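Local coordinates for protein D-alanyl-D-alanine carboxypeptidase (PDB 1XP4) that probably removes the terminal D-alanine from cell-wall precursor peptides, acting as a serine-type D-Ala-D-Ala carboxypeptidase of the peptidase S11 family, at residues Val48-Glu53 with Leu180-Gln186; Leu188-Lys192 with Phe220-Lys224; Trp134-Asp138 with Asp172-Val176; Val66-Pro72 with Ile110-Lys115; Ile247-Leu251 with Ala266-Met271. All coordinates share one frame; numbering follows the deposited sequence.

Overall arrangement
Four of the five contacts form a connected core. Contact 4 lies apart, its centre about 25 Å from the centre of the chain. Contacts 1 and 3 share helix 170-183, and their centres are about 15 Å apart. They touch through Tyr49 and Trp134. Contacts 2 and 5 reach the same five-stranded antiparallel sheet, their centres also about 15 Å apart. Val173 of contact 3 packs on Val249 of contact 5, so helix 170-183 lies against that sheet. Along the chain, contacts 4 and 3 are nested inside the loop closed by contact 1; contacts 2 and 5 follow in turn. Contacts 1, 2, 3 and 5 join the helices to the sheet; contact 2 holds Lys224, a predicted substrate-binding residue.

Contact 1: Val48-Glu53 with Leu180-Gln186; sequences VYLVYE and LIKKYPQ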
# COMPACT_ATOMS: atom_id res chain seq x y z
N VAL A 48 -9.57 4.39 3.63
CA VAL A 48 -8.73 4.56 4.80
C VAL A 48 -7.63 5.61 4.62
O VAL A 48 -7.18 6.21 5.61
CB VAL A 48 -8.13 3.18 5.20
CG1 VAL A 48 -6.84 3.36 5.97
CG2 VAL A 48 -9.14 2.40 6.04
N TYR A 49 -7.21 5.85 3.38
CA TYR A 49 -6.18 6.85 3.12
C TYR A 49 -6.73 8.24 3.37
O TYR A 49 -6.03 9.11 3.88
CB TYR A 49 -5.69 6.80 1.67
CG TYR A 49 -4.47 7.67 1.43
CD1 TYR A 49 -3.19 7.17 1.66
CD2 TYR A 49 -4.60 8.98 0.97
CE1 TYR A 49 -2.05 7.96 1.44
CE2 TYR A 49 -3.47 9.78 0.75
CZ TYR A 49 -2.20 9.26 0.98
OH TYR A 49 -1.08 10.03 0.74
N LEU A 50 -7.98 8.47 3.00
CA LEU A 50 -8.56 9.78 3.22
C LEU A 50 -8.80 10.02 4.72
O LEU A 50 -8.77 11.16 5.19
CB LEU A 50 -9.86 9.92 2.42
CG LEU A 50 -9.69 9.80 0.90
CD1 LEU A 50 -11.04 9.93 0.21
CD2 LEU A 50 -8.74 10.89 0.39
N VAL A 51 -9.01 8.93 5.45
CA VAL A 51 -9.24 8.99 6.89
C VAL A 51 -7.98 9.40 7.64
O VAL A 51 -8.03 10.22 8.56
CB VAL A 51 -9.71 7.64 7.44
CG1 VAL A 51 -9.96 7.75 8.93
CG2 VAL A 51 -10.97 7.18 6.72
N TYR A 52 -6.84 8.82 7.25
CA TYR A 52 -5.58 9.17 7.89
C TYR A 52 -5.22 10.60 7.49
O TYR A 52 -4.64 11.35 8.28
CB TYR A 52 -4.46 8.21 7.45
CG TYR A 52 -4.42 6.92 8.25
CD1 TYR A 52 -3.97 6.91 9.57
CD2 TYR A 52 -4.85 5.72 7.69
CE1 TYR A 52 -3.96 5.73 10.32
CE2 TYR A 52 -4.84 4.54 8.44
CZ TYR A 52 -4.39 4.55 9.75
OH TYR A 52 -4.39 3.39 10.48
N GLU A 53 -5.60 10.98 6.28
CA GLU A 53 -5.32 12.33 5.80
C GLU A 53 -6.14 13.35 6.59
O GLU A 53 -5.74 14.51 6.71
CB GLU A 53 -5.65 12.44 4.31
CG GLU A 53 -5.17 13.74 3.71
CD GLU A 53 -5.27 13.75 2.19
OE1 GLU A 53 -6.41 13.76 1.67
OE2 GLU A 53 -4.21 13.72 1.53
N LEU A 180 -0.30 4.33 0.63
CA LEU A 180 -0.83 4.23 1.98
C LEU A 180 0.26 3.83 2.98
O LEU A 180 0.49 4.53 3.97
CB LEU A 180 -1.98 3.23 2.03
CG LEU A 180 -2.55 2.96 3.43
CD1 LEU A 180 -3.00 4.26 4.06
CD2 LEU A 180 -3.70 1.99 3.34
N ILE A 181 0.93 2.71 2.73
CA ILE A 181 1.97 2.22 3.63
C ILE A 181 3.13 3.19 3.81
O ILE A 181 3.63 3.38 4.92
CB ILE A 181 2.54 0.87 3.13
CG1 ILE A 181 1.48 -0.21 3.24
CG2 ILE A 181 3.76 0.49 3.95
CD1 ILE A 181 1.93 -1.56 2.70
N LYS A 182 3.57 3.81 2.72
CA LYS A 182 4.67 4.76 2.78
C LYS A 182 4.34 6.06 3.50
O LYS A 182 5.19 6.59 4.22
CB LYS A 182 5.15 5.08 1.37
CG LYS A 182 6.49 4.46 1.02
CD LYS A 182 6.75 4.59 -0.45
CE LYS A 182 8.21 4.35 -0.76
NZ LYS A 182 9.04 5.37 -0.07
N LYS A 183 3.13 6.56 3.31
CA LYS A 183 2.69 7.81 3.94
C LYS A 183 2.12 7.63 5.36
O LYS A 183 2.26 8.52 6.20
CB LYS A 183 1.67 8.49 3.03
CG LYS A 183 1.04 9.75 3.58
CD LYS A 183 2.06 10.84 3.80
CE LYS A 183 1.40 12.10 4.33
NZ LYS A 183 2.40 13.10 4.80
N TYR A 184 1.48 6.49 5.61
CA TYR A 184 0.89 6.20 6.91
C TYR A 184 1.27 4.80 7.37
O TYR A 184 0.45 3.88 7.40
CB TYR A 184 -0.64 6.34 6.84
CG TYR A 184 -1.08 7.73 6.42
CD1 TYR A 184 -0.96 8.82 7.29
CD2 TYR A 184 -1.59 7.96 5.14
CE1 TYR A 184 -1.32 10.10 6.89
CE2 TYR A 184 -1.95 9.24 4.73
CZ TYR A 184 -1.81 10.31 5.60
OH TYR A 184 -2.13 11.58 5.19
N PRO A 185 2.54 4.61 7.74
CA PRO A 185 3.04 3.31 8.20
C PRO A 185 2.22 2.78 9.37
O PRO A 185 2.21 1.58 9.62
CB PRO A 185 4.47 3.62 8.62
CG PRO A 185 4.84 4.76 7.75
CD PRO A 185 3.61 5.62 7.78
N GLN A 186 1.54 3.69 10.08
CA GLN A 186 0.72 3.34 11.24
C GLN A 186 -0.35 2.30 10.90
O GLN A 186 -0.64 1.42 11.71
CB GLN A 186 -0.01 4.57 11.80
CG GLN A 186 0.81 5.84 11.81
CD GLN A 186 0.50 6.74 10.64
OE1 GLN A 186 1.37 7.03 9.82
NE2 GLN A 186 -0.74 7.21 10.56
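Tyr49 and Tyr52 of helix 44-57 hold the ring of Tyr184, the first residue to leave helical geometry after helix 170-183. Tyr52 meets this ring mainly with its CB. Tyr52 CB stands 3.4 Å from the centroid of the Tyr184 ring, only 7° off the normal, which makes a CH-pi contact over the face. The two rings are nearly parallel but slid apart, so they barely overlap. On Tyr49 the relation differs. The edge of Tyr184 points at the face of Tyr49, with centroids 5.2 Å apart and planes at 72°. This is a T-shaped pair, and its closest atoms are Tyr49 CE1 and Tyr184 CE2 at 3.5 Å. The Tyr49 side chain leaves with CG opposite the backbone N (chi1 -171°), and this sends its ring toward helix 170-183. There Leu180 CD1 lies at the ring edge, 3.8 Å from Tyr49 CD1. Gln186 NE2 comes obliquely to Tyr52, 3.4 Å from Tyr52 CD1, with the amide turned almost at right angles to the ring. The hydroxyl of Tyr184 runs past Glu53 and is hydrogen-bonded to Glu56; Glu53 itself forms a salt bridge with Lys130. Tyr49 also makes an edge-to-face pair with Trp134. Tyr49 and Tyr52 of helix 44-57, which starts at Lys44, the predicted proton acceptor, and Tyr184 just after helix 170-183 form an aromatic cluster joining the two helices.

Contact 2: Leu188-Lys192 with Phe220-Lys224; sequences LEITK and FDGLK
Thr191 and Asp221 join a short helix, 188-191, to the start of strand 220-228, an outermost strand of the five-stranded antiparallel sheet. The contact is mixed: one direct hydrogen bond, one water bridge and a small apolar patch. Thr191 OG1 donates to Asp221 O at 2.6 Å. The donor lies in the carbonyl plane, with a C=O...donor angle of 149°. With chi1 at 61° the Thr191 hydroxyl turns to the strand, while CG2 is directed to Leu223 O. The Lys192 chain passes at a slant over Asp221, with Lys192 CG 3.8 Å from Asp221 CB. Lys192 NZ stays 4.3 Å from Asp221 OD2, too far for a salt bridge. A water fills the step, accepting from Lys192 NZ at 3.1 Å and donating to Asp221 OD2 at 3.2 Å. The other carboxylate oxygen, OD1, forms a salt bridge with Arg245. On the apolar side Leu188 CD2 meets Leu223 CD1 at 4.1 Å. Leu223 and Lys224 both face Val236 in a classic beta bulge. Lys224 is the predicted substrate-binding residue, and its NZ makes a weak hydrogen bond to Ser104. The chemistry implies that the helix holds the strand by its backbone carbonyl, while the charge of Asp221 is probably balanced mainly by Arg245, with Lys192 helping through water.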
# COMPACT_ATOMS: atom_id res chain seq x y z
N LEU A 188 -0.32 -0.21 9.41
CA LEU A 188 0.13 -1.58 9.61
C LEU A 188 -0.12 -2.05 11.04
O LEU A 188 -0.31 -3.23 11.27
CB LEU A 188 1.61 -1.71 9.25
CG LEU A 188 1.95 -1.60 7.75
CD1 LEU A 188 3.46 -1.76 7.57
CD2 LEU A 188 1.20 -2.66 6.95
N GLU A 189 -0.11 -1.13 12.00
CA GLU A 189 -0.35 -1.52 13.39
C GLU A 189 -1.79 -2.00 13.56
O GLU A 189 -2.16 -2.54 14.59
CB GLU A 189 -0.08 -0.35 14.34
CG GLU A 189 1.39 0.03 14.44
CD GLU A 189 2.28 -1.17 14.74
OE1 GLU A 189 2.16 -1.76 15.85
OE2 GLU A 189 3.09 -1.53 13.87
N ILE A 190 -2.62 -1.81 12.54
CA ILE A 190 -3.99 -2.26 12.63
C ILE A 190 -4.13 -3.56 11.84
O ILE A 190 -4.42 -4.60 12.42
CB ILE A 190 -4.98 -1.20 12.07
CG1 ILE A 190 -4.88 0.09 12.88
CG2 ILE A 190 -6.40 -1.74 12.13
CD1 ILE A 190 -5.68 1.23 12.33
N THR A 191 -3.91 -3.51 10.52
CA THR A 191 -4.03 -4.68 9.64
C THR A 191 -3.31 -5.90 10.23
O THR A 191 -3.72 -7.05 10.05
CB THR A 191 -3.46 -4.37 8.22
OG1 THR A 191 -2.06 -4.04 8.32
CG2 THR A 191 -4.20 -3.21 7.59
N LYS A 192 -2.23 -5.61 10.94
CA LYS A 192 -1.39 -6.59 11.61
C LYS A 192 -2.19 -7.46 12.60
O LYS A 192 -2.08 -8.68 12.59
CB LYS A 192 -0.29 -5.81 12.35
CG LYS A 192 0.86 -6.58 12.94
CD LYS A 192 1.78 -5.59 13.65
CE LYS A 192 3.09 -6.21 14.13
NZ LYS A 192 4.01 -6.59 13.03
N PHE A 220 4.19 -11.47 7.39
CA PHE A 220 3.00 -10.75 6.94
C PHE A 220 2.49 -9.83 8.06
O PHE A 220 2.82 -9.98 9.23
CB PHE A 220 1.93 -11.78 6.53
CG PHE A 220 1.92 -12.02 5.04
CD1 PHE A 220 2.73 -13.01 4.50
CD2 PHE A 220 1.25 -11.17 4.17
CE1 PHE A 220 2.93 -13.08 3.14
CE2 PHE A 220 1.45 -11.27 2.81
CZ PHE A 220 2.31 -12.21 2.28
N ASP A 221 1.74 -8.79 7.63
CA ASP A 221 1.06 -7.87 8.56
C ASP A 221 0.07 -6.97 7.80
O ASP A 221 -0.29 -5.90 8.24
CB ASP A 221 2.06 -7.01 9.34
CG ASP A 221 3.12 -6.40 8.43
OD1 ASP A 221 3.20 -6.79 7.27
OD2 ASP A 221 3.87 -5.55 8.89
N GLY A 222 -0.30 -7.42 6.59
CA GLY A 222 -1.35 -6.71 5.83
C GLY A 222 -1.80 -7.52 4.62
O GLY A 222 -1.28 -8.58 4.35
N LEU A 223 -2.78 -6.99 3.85
CA LEU A 223 -3.19 -5.59 3.96
C LEU A 223 -4.71 -5.43 3.93
O LEU A 223 -5.28 -4.62 4.65
CB LEU A 223 -2.60 -4.85 2.76
CG LEU A 223 -2.65 -3.33 2.93
CD1 LEU A 223 -1.81 -2.84 4.12
CD2 LEU A 223 -2.12 -2.58 1.71
N LYS A 224 -5.35 -6.18 3.01
CA LYS A 224 -6.82 -6.11 2.87
C LYS A 224 -7.38 -7.19 1.93
O LYS A 224 -7.00 -7.31 0.78
CB LYS A 224 -7.23 -4.75 2.31
CG LYS A 224 -8.73 -4.51 2.50
CD LYS A 224 -9.14 -4.39 3.96
CE LYS A 224 -10.64 -4.62 4.16
NZ LYS A 224 -10.98 -5.92 3.59
O HOH W 1 4.52 -3.91 11.55

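Contact 3: Trp134-Asp138 with Asp172-Val176; sequences WGIQD and DVAIV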
# COMPACT_ATOMS: atom_id res chain seq x y z
N TRP A 134 -2.64 10.49 -7.78
CA TRP A 134 -1.69 9.40 -7.84
C TRP A 134 -1.39 8.92 -9.26
O TRP A 134 -0.60 7.99 -9.44
CB TRP A 134 -2.20 8.25 -6.99
CG TRP A 134 -2.27 8.57 -5.52
CD1 TRP A 134 -1.49 9.45 -4.83
CD2 TRP A 134 -3.11 7.94 -4.54
NE1 TRP A 134 -1.77 9.41 -3.49
CE2 TRP A 134 -2.76 8.48 -3.28
CE3 TRP A 134 -4.10 6.95 -4.59
CZ2 TRP A 134 -3.38 8.08 -2.09
CZ3 TRP A 134 -4.72 6.56 -3.41
CH2 TRP A 134 -4.35 7.12 -2.17
N GLY A 135 -2.00 9.53 -10.26
CA GLY A 135 -1.72 9.11 -11.62
C GLY A 135 -2.57 7.95 -12.09
O GLY A 135 -2.31 7.39 -13.16
N ILE A 136 -3.57 7.57 -11.31
CA ILE A 136 -4.44 6.48 -11.70
C ILE A 136 -5.64 7.13 -12.38
O ILE A 136 -6.43 7.81 -11.73
CB ILE A 136 -4.91 5.67 -10.48
CG1 ILE A 136 -3.70 5.08 -9.76
CG2 ILE A 136 -5.90 4.59 -10.91
CD1 ILE A 136 -4.03 4.41 -8.46
N GLN A 137 -5.77 6.93 -13.68
CA GLN A 137 -6.87 7.54 -14.41
C GLN A 137 -7.77 6.54 -15.11
O GLN A 137 -8.53 6.90 -16.01
CB GLN A 137 -6.31 8.55 -15.42
CG GLN A 137 -5.06 8.07 -16.15
CD GLN A 137 -4.37 9.18 -16.93
OE1 GLN A 137 -3.96 10.19 -16.36
NE2 GLN A 137 -4.24 8.99 -18.24
N ASP A 138 -7.72 5.29 -14.69
CA ASP A 138 -8.56 4.27 -15.30
C ASP A 138 -9.49 3.63 -14.28
O ASP A 138 -10.16 2.63 -14.57
CB ASP A 138 -7.67 3.22 -15.97
CG ASP A 138 -6.88 2.39 -14.97
OD1 ASP A 138 -6.59 2.89 -13.85
OD2 ASP A 138 -6.52 1.24 -15.31
N ASP A 172 -2.86 -0.49 -10.39
CA ASP A 172 -3.46 0.62 -9.67
C ASP A 172 -3.49 0.33 -8.17
O ASP A 172 -3.12 1.18 -7.35
CB ASP A 172 -4.88 0.88 -10.16
CG ASP A 172 -4.92 1.45 -11.56
OD1 ASP A 172 -4.02 2.26 -11.89
OD2 ASP A 172 -5.85 1.13 -12.32
N VAL A 173 -3.93 -0.88 -7.81
CA VAL A 173 -4.00 -1.26 -6.40
C VAL A 173 -2.63 -1.17 -5.74
O VAL A 173 -2.51 -0.67 -4.62
CB VAL A 173 -4.55 -2.68 -6.24
CG1 VAL A 173 -4.63 -3.04 -4.78
CG2 VAL A 173 -5.94 -2.77 -6.85
N ALA A 174 -1.61 -1.66 -6.43
CA ALA A 174 -0.25 -1.62 -5.92
C ALA A 174 0.10 -0.19 -5.54
O ALA A 174 0.60 0.08 -4.45
CB ALA A 174 0.72 -2.12 -6.97
N ILE A 175 -0.18 0.74 -6.45
CA ILE A 175 0.09 2.15 -6.20
C ILE A 175 -0.62 2.58 -4.91
O ILE A 175 0.01 3.12 -3.99
CB ILE A 175 -0.36 3.00 -7.41
CG1 ILE A 175 0.59 2.74 -8.60
CG2 ILE A 175 -0.41 4.48 -7.04
CD1 ILE A 175 0.22 3.43 -9.93
N VAL A 176 -1.92 2.31 -4.82
CA VAL A 176 -2.70 2.65 -3.64
C VAL A 176 -2.06 2.08 -2.37
O VAL A 176 -1.77 2.80 -1.41
CB VAL A 176 -4.13 2.10 -3.76
CG1 VAL A 176 -4.88 2.26 -2.43
CG2 VAL A 176 -4.86 2.82 -4.89
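Ile136 is the main bump, and one turn of helix 170-183 supplies the hollow. It follows directly on a Schellman motif that closes helix 120-133, in which Gly135 takes a positive phi of 86°. On either side of Gly135, Trp134 and Ile136 both point their CB atoms at helix 170-183. The hollow is formed by Asp172, Ile175 and Val176, spaced as one helical turn. The Ile136 chain runs out extended at chi2 (173°), and this carries CD1 deep into the hollow. There Ile136 CD1 touches Ile175 CG2 at 3.9 Å and also meets Val176 CG2 and Asp172 O. Ile136 and Ile175 lie side by side, their chains running opposite ways. The CG2 branch of Ile136 lies beside the carboxylate of Asp172, with Ile136 CG2 3.2 Å from Asp172 OD1. Further along the loop, Asp138 comes at that carboxylate from the opposite direction, with the two planes 72° apart. Asp138 OD1 and Asp172 OD2 are 2.4 Å apart. At the other end Trp134 borders the groove. Trp134 CB sits 4.2 Å from Ile175 CG2, and the Trp134 side chain crosses that of Val176 at about a right angle. Val176 packs beyond on Leu45 and Ile46 of helix 44-57. On the indole, Trp134 CZ3 meets Val176 CG2 obliquely at 4.0 Å.

Contact 4: Val66-Pro72 with Ile110-Lys115; sequences VDISDYP and IALAEK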
# COMPACT_ATOMS: atom_id res chain seq x y z
N VAL A 66 -18.36 9.09 16.28
CA VAL A 66 -18.97 9.14 14.95
C VAL A 66 -20.35 8.50 14.97
O VAL A 66 -20.50 7.33 15.32
CB VAL A 66 -18.10 8.40 13.90
CG1 VAL A 66 -18.75 8.49 12.53
CG2 VAL A 66 -16.71 9.02 13.83
N ASP A 67 -21.36 9.29 14.58
CA ASP A 67 -22.74 8.82 14.52
C ASP A 67 -22.90 7.83 13.38
O ASP A 67 -22.17 7.88 12.39
CB ASP A 67 -23.69 10.01 14.30
CG ASP A 67 -25.13 9.58 14.00
OD1 ASP A 67 -25.80 9.02 14.89
OD2 ASP A 67 -25.58 9.82 12.86
N ILE A 68 -23.86 6.94 13.52
CA ILE A 68 -24.10 5.93 12.51
C ILE A 68 -25.54 6.05 12.00
O ILE A 68 -26.46 5.51 12.59
CB ILE A 68 -23.78 4.55 13.11
CG1 ILE A 68 -22.27 4.51 13.37
CG2 ILE A 68 -24.19 3.43 12.18
CD1 ILE A 68 -21.78 3.31 14.09
N SER A 69 -25.71 6.79 10.91
CA SER A 69 -27.02 7.05 10.32
C SER A 69 -27.81 5.83 9.85
O SER A 69 -27.28 4.72 9.79
CB SER A 69 -26.90 8.05 9.16
OG SER A 69 -26.08 7.54 8.13
N ASP A 70 -29.07 6.07 9.51
CA ASP A 70 -29.98 5.02 9.06
C ASP A 70 -29.38 4.08 8.00
O ASP A 70 -29.37 2.86 8.18
CB ASP A 70 -31.26 5.65 8.50
CG ASP A 70 -31.94 6.58 9.49
OD1 ASP A 70 -31.80 6.37 10.72
OD2 ASP A 70 -32.65 7.51 9.03
N TYR A 71 -28.90 4.66 6.91
CA TYR A 71 -28.31 3.89 5.81
C TYR A 71 -27.24 2.90 6.27
O TYR A 71 -27.35 1.70 6.00
CB TYR A 71 -27.77 4.87 4.76
CG TYR A 71 -26.72 4.33 3.80
CD1 TYR A 71 -26.85 3.07 3.21
CD2 TYR A 71 -25.62 5.11 3.44
CE1 TYR A 71 -25.91 2.60 2.28
CE2 TYR A 71 -24.68 4.66 2.52
CZ TYR A 71 -24.82 3.40 1.94
OH TYR A 71 -23.88 2.96 1.04
N PRO A 72 -26.19 3.38 6.96
CA PRO A 72 -25.15 2.44 7.40
C PRO A 72 -25.66 1.52 8.50
O PRO A 72 -25.27 0.37 8.59
CB PRO A 72 -24.05 3.36 7.91
CG PRO A 72 -24.28 4.63 7.17
CD PRO A 72 -25.77 4.76 7.22
N ILE A 110 -18.61 3.32 5.59
CA ILE A 110 -19.60 4.34 5.27
C ILE A 110 -19.63 5.41 6.35
O ILE A 110 -19.52 6.61 6.06
CB ILE A 110 -21.00 3.73 5.12
CG1 ILE A 110 -21.00 2.70 3.99
CG2 ILE A 110 -22.02 4.83 4.83
CD1 ILE A 110 -22.33 2.00 3.78
N ALA A 111 -19.77 4.99 7.60
CA ALA A 111 -19.80 5.93 8.71
C ALA A 111 -18.63 6.92 8.65
O ALA A 111 -18.83 8.14 8.72
CB ALA A 111 -19.79 5.18 10.04
N LEU A 112 -17.41 6.40 8.52
CA LEU A 112 -16.23 7.26 8.44
C LEU A 112 -16.34 8.26 7.29
O LEU A 112 -15.97 9.44 7.43
CB LEU A 112 -14.98 6.40 8.27
CG LEU A 112 -14.50 5.63 9.50
CD1 LEU A 112 -13.46 4.59 9.11
CD2 LEU A 112 -13.95 6.61 10.52
N ALA A 113 -16.84 7.78 6.15
CA ALA A 113 -16.99 8.61 4.96
C ALA A 113 -17.96 9.78 5.18
O ALA A 113 -17.65 10.91 4.80
CB ALA A 113 -17.46 7.74 3.79
N GLU A 114 -19.11 9.50 5.77
CA GLU A 114 -20.10 10.54 6.02
C GLU A 114 -19.53 11.54 7.02
O GLU A 114 -19.81 12.74 6.94
CB GLU A 114 -21.39 9.96 6.59
CG GLU A 114 -22.11 9.02 5.67
CD GLU A 114 -23.54 8.77 6.11
OE1 GLU A 114 -23.77 8.70 7.34
OE2 GLU A 114 -24.42 8.65 5.24
N LYS A 115 -18.73 11.04 7.95
CA LYS A 115 -18.11 11.89 8.95
C LYS A 115 -17.11 12.84 8.31
O LYS A 115 -17.01 14.00 8.71
CB LYS A 115 -17.39 11.04 9.98
CG LYS A 115 -16.76 11.83 11.12
CD LYS A 115 -17.83 12.53 11.93
CE LYS A 115 -17.28 13.10 13.22
NZ LYS A 115 -18.32 13.85 13.97
O HOH W 2 -22.98 7.06 9.54
O HOH W 3 -20.98 9.25 10.15
O HOH W 4 -20.95 12.20 13.58
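The torsions of Ser69 and Glu114 bring a hydroxyl to a carboxylate. A chi1 of 62° turns the serine OG to helix 106-117. Glu114 places CG opposite its carbonyl carbon (chi1 -63°) and then runs extended to the hydroxyl. Ser69 OG donates to Glu114 OE1 at 2.7 Å, on the syn side and 16° out of the carboxylate plane. Ser69 stands at the N-cap position of helix 70-74, but its hydroxyl serves Glu114 instead of capping. A water accepts from Ser69 N and lies 2.9 Å from Glu114 OE1, so the same oxygen is approached twice. The contact sets strand 65-67, half of a two-stranded antiparallel sheet with 90-92, and the following helix 70-74 against helix 106-117 of the carboxypeptidase domain. Ile110 fits beside Tyr71 and Pro72. Its CG2 touches Pro72 CG, and its CD1 comes obliquely to the Tyr71 ring, the two side chains crossing at about a right angle. The Tyr71 hydroxyl is hydrogen-bonded to Glu120. At the strand end, Val66 CG1 lies 4.3 Å from Ala111 CB, while Val66 CG2 rests 3.9 Å from Lys115 CG, against the aliphatic chain. Another water accepts from both Asp67 N and Lys115 NZ, each at 3.1 Å.

Contact 5: Ile247-Leu251 with Ala266-Met271; sequences ITVVL and ATSSLM
Thr248 and Val250 point from one face of the five-stranded antiparallel sheet at helix 262-277, a helix-on-sheet layer of the penicillin-binding domain fold. The short segment axes approach to 9.3 Å, and their directions differ by 135°. Alternate strand residues face the helix; Val249 points the other way, to Val173 of helix 170-183, so the strand lies between two helical layers. The side chains of Thr248 and Thr267 cross obliquely and meet through their methyls, Thr248 CG2 to Thr267 CG2 at 3.5 Å. In both threonines CG2 lies opposite the backbone N. Thr267 OG1 is hydrogen-bonded to Arg263 O, one turn back in its own helix. Thr267 OG1 also lies 3.8 Å from Val250 CG2, as the two chains pass at a slant. Ala266 faces the other branch, Ala266 CB to Val250 CG1 at 4.5 Å. Leu270 reaches for Thr248 tip to tip, with Leu270 CD2 3.9 Å from Thr248 OG1. Leu270 CD2 is also 4.5 Å from Val250 CG2, so the leucine spans both strand residues. Met271, present as selenomethionine, passes alongside Thr248, running the opposite way. Its chain bends at chi2 (-74°), and Met271 SE ends 4.1 Å from Thr248 OG1.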
# COMPACT_ATOMS: atom_id res chain seq x y z
N ILE A 247 4.82 -5.75 -1.60
CA ILE A 247 3.39 -5.50 -1.64
C ILE A 247 2.86 -6.45 -2.69
O ILE A 247 3.37 -6.52 -3.80
CB ILE A 247 3.05 -4.07 -2.04
CG1 ILE A 247 3.56 -3.10 -0.97
CG2 ILE A 247 1.53 -3.94 -2.18
CD1 ILE A 247 3.08 -1.67 -1.16
N THR A 248 1.84 -7.21 -2.30
CA THR A 248 1.23 -8.22 -3.14
C THR A 248 -0.23 -7.94 -3.46
O THR A 248 -1.02 -7.59 -2.58
CB THR A 248 1.36 -9.60 -2.43
OG1 THR A 248 2.61 -10.20 -2.79
CG2 THR A 248 0.21 -10.53 -2.80
N VAL A 249 -0.58 -8.09 -4.73
CA VAL A 249 -1.96 -7.95 -5.10
C VAL A 249 -2.39 -9.16 -5.93
O VAL A 249 -1.94 -9.39 -7.02
CB VAL A 249 -2.05 -6.68 -5.91
CG1 VAL A 249 -3.49 -6.39 -6.26
CG2 VAL A 249 -1.49 -5.51 -5.11
N VAL A 250 -3.24 -10.01 -5.34
CA VAL A 250 -3.79 -11.16 -6.05
C VAL A 250 -5.32 -10.93 -6.21
O VAL A 250 -6.05 -11.03 -5.25
CB VAL A 250 -3.53 -12.40 -5.16
CG1 VAL A 250 -4.52 -13.53 -5.47
CG2 VAL A 250 -2.13 -12.95 -5.29
N LEU A 251 -5.82 -10.61 -7.44
CA LEU A 251 -7.30 -10.41 -7.53
C LEU A 251 -8.01 -11.12 -8.67
O LEU A 251 -8.67 -10.49 -9.49
CB LEU A 251 -7.71 -8.95 -7.69
CG LEU A 251 -6.60 -7.93 -7.76
CD1 LEU A 251 -6.66 -7.11 -9.04
CD2 LEU A 251 -6.74 -6.92 -6.64
N ALA A 266 -2.06 -18.79 -2.83
CA ALA A 266 -1.57 -18.19 -4.06
C ALA A 266 -0.55 -17.10 -3.75
O ALA A 266 0.45 -16.96 -4.45
CB ALA A 266 -2.73 -17.61 -4.85
N THR A 267 -0.82 -16.33 -2.70
CA THR A 267 0.09 -15.26 -2.28
C THR A 267 1.37 -15.89 -1.75
O THR A 267 2.47 -15.49 -2.10
CB THR A 267 -0.51 -14.38 -1.16
OG1 THR A 267 -1.67 -13.69 -1.64
CG2 THR A 267 0.53 -13.35 -0.70
N SER A 268 1.21 -16.88 -0.88
CA SER A 268 2.36 -17.57 -0.33
C SER A 268 3.16 -18.14 -1.50
O SER A 268 4.39 -18.16 -1.48
CB SER A 268 1.92 -18.70 0.60
OG SER A 268 3.03 -19.24 1.28
N SER A 269 2.46 -18.56 -2.54
CA SER A 269 3.11 -19.12 -3.72
C SER A 269 3.91 -18.04 -4.44
O SER A 269 5.03 -18.28 -4.89
CB SER A 269 2.07 -19.69 -4.67
OG SER A 269 2.69 -20.19 -5.83
N LEU A 270 3.32 -16.86 -4.54
CA LEU A 270 3.95 -15.73 -5.20
C LEU A 270 5.22 -15.29 -4.47
O LEU A 270 6.19 -14.87 -5.10
CB LEU A 270 2.96 -14.56 -5.30
CG LEU A 270 3.43 -13.18 -5.80
CD1 LEU A 270 4.27 -13.31 -7.05
CD2 LEU A 270 2.21 -12.32 -6.06
N MSE A 271 5.21 -15.40 -3.15
CA MSE A 271 6.37 -15.00 -2.36
C MSE A 271 7.54 -15.97 -2.41
O MSE A 271 8.69 -15.55 -2.29
CB MSE A 271 5.95 -14.73 -0.91
CG MSE A 271 5.06 -13.50 -0.77
SE MSE A 271 5.95 -11.77 -0.95
CE MSE A 271 7.54 -12.24 -1.90